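Local structure of peptidylprolyl Isomerase (Naegleria fowleri, 6B4P) at residues Ser85-Lys88 and Gly89-Ser92. The protein probably catalyses the cis-trans isomerisation of peptide bonds preceding proline, as a member of the FKBP family. Sequence-based numbering, arbitrary orientation.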
loop_
_atom_site.group_PDB
_atom_site.type_symbol
_atom_site.label_atom_id
_atom_site.label_comp_id
_atom_site.label_asym_id
_atom_site.label_seq_id
_atom_site.Cartn_x
_atom_site.Cartn_y
_atom_site.Cartn_z
ATOM N N SER A 85 0.625 6.826 6.501
ATOM C CA SER A 85 0.304 8.151 5.979
ATOM C C SER A 85 -1.179 8.349 5.715
ATOM O O SER A 85 -1.592 9.480 5.424
ATOM C CB SER A 85 1.070 8.423 4.679
ATOM O OG SER A 85 0.427 7.837 3.552
ATOM N N MET A 86 -1.983 7.296 5.807
ATOM C CA MET A 86 -3.372 7.350 5.378
ATOM C C MET A 86 -4.303 7.708 6.524
ATOM O O MET A 86 -4.067 7.360 7.682
ATOM C CB MET A 86 -3.794 6.011 4.778
ATOM C CG MET A 86 -3.050 5.678 3.483
ATOM S SD MET A 86 -3.512 4.070 2.841
ATOM C CE MET A 86 -5.171 4.382 2.225
ATOM N N LYS A 87 -5.371 8.414 6.182
ATOM C CA LYS A 87 -6.460 8.665 7.110
ATOM C C LYS A 87 -7.484 7.536 7.040
ATOM O O LYS A 87 -7.574 6.801 6.052
ATOM C CB LYS A 87 -7.126 10.001 6.797
ATOM C CG LYS A 87 -6.192 11.198 6.950
ATOM C CD LYS A 87 -6.871 12.473 6.491
ATOM C CE LYS A 87 -5.940 13.678 6.566
ATOM N NZ LYS A 87 -6.653 14.931 6.176
ATOM N N LYS A 88 -8.261 7.401 8.115
ATOM C CA LYS A 88 -9.317 6.396 8.145
ATOM C C LYS A 88 -10.229 6.557 6.935
ATOM O O LYS A 88 -10.708 7.657 6.650
ATOM C CB LYS A 88 -10.119 6.521 9.437
ATOM C CG LYS A 88 -11.109 5.392 9.661
ATOM C CD LYS A 88 -11.804 5.513 11.020
ATOM C CE LYS A 88 -10.786 5.336 12.140
ATOM N NZ LYS A 88 -11.436 5.313 13.488
ATOM N N GLY A 89 -10.457 5.459 6.212
ATOM C CA GLY A 89 -11.314 5.497 5.035
ATOM C C GLY A 89 -10.663 5.992 3.756
ATOM O O GLY A 89 -11.293 5.916 2.687
ATOM N N GLU A 90 -9.430 6.490 3.817
ATOM C CA GLU A 90 -8.763 7.003 2.627
ATOM C C GLU A 90 -8.555 5.897 1.604
ATOM O O GLU A 90 -8.262 4.753 1.952
ATOM C CB GLU A 90 -7.426 7.625 3.032
ATOM C CG GLU A 90 -6.568 8.142 1.881
ATOM C CD GLU A 90 -5.311 8.799 2.400
ATOM O OE1 GLU A 90 -5.410 9.564 3.386
ATOM O OE2 GLU A 90 -4.230 8.528 1.827
ATOM N N LYS A 91 -8.745 6.231 0.330
ATOM C CA LYS A 91 -8.313 5.371 -0.766
ATOM C C LYS A 91 -7.247 6.135 -1.534
ATOM O O LYS A 91 -7.490 7.265 -1.965
ATOM C CB LYS A 91 -9.476 4.985 -1.682
ATOM C CG LYS A 91 -9.067 3.988 -2.773
ATOM C CD LYS A 91 -10.289 3.470 -3.539
ATOM C CE LYS A 91 -9.875 2.564 -4.685
ATOM N NZ LYS A 91 -11.048 2.125 -5.497
ATOM N N SER A 92 -6.071 5.533 -1.676
ATOM C CA SER A 92 -4.953 6.196 -2.330
ATOM C C SER A 92 -4.249 5.233 -3.267
ATOM O O SER A 92 -4.392 4.012 -3.175
ATOM C CB SER A 92 -3.967 6.764 -1.310
ATOM O OG SER A 92 -4.553 7.920 -0.722
HETATM O O HOH W 1 -3.531 11.414 4.064
#
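The carboxylate of Glu90 turns one face to Met86 and Lys87: CG of Met86 lies 3.5 Å from OE2 on that side, and the backbone N of Lys87 comes down on OE1 of Glu90 (3.0 Å) from well above the plane, in a nearly straight bond (176° at the hydrogen). Closer to the plane, a water bridges OE1 of Glu90 (2.7 Å) to the carbonyl O of Ser85, donating to both. On its anti side, tilted somewhat out of the plane toward the face away from Met86, OE2 of Glu90 takes the hydroxyl OG of Ser92 at 2.6 Å. With a salt bridge from Lys24 to OE2 as well, both oxygens are held and the rotation of the buried group is fixed.

The carboxylate reaches back because CG stands anti to the backbone N (chi1 177°) and the chain stays extended, while Glu90 N closes a type II turn onto Lys87 O (2.9 Å). Gly89 supplies the positive phi of this turn. Thus side chain and backbone of Glu90 clasp the same residue, a clear case of a tight turn reinforced by its last side chain. Met86 bends at chi3, bringing CE to 3.1 Å from Glu90 O, a close approach.

The turn links helix 77-84 to strand 91-96 of the FKBP-type sheet; Met86 packs on Ile121 and Leu123 of strand 117-126, and Glu90 on Ile26 of strand 23-26.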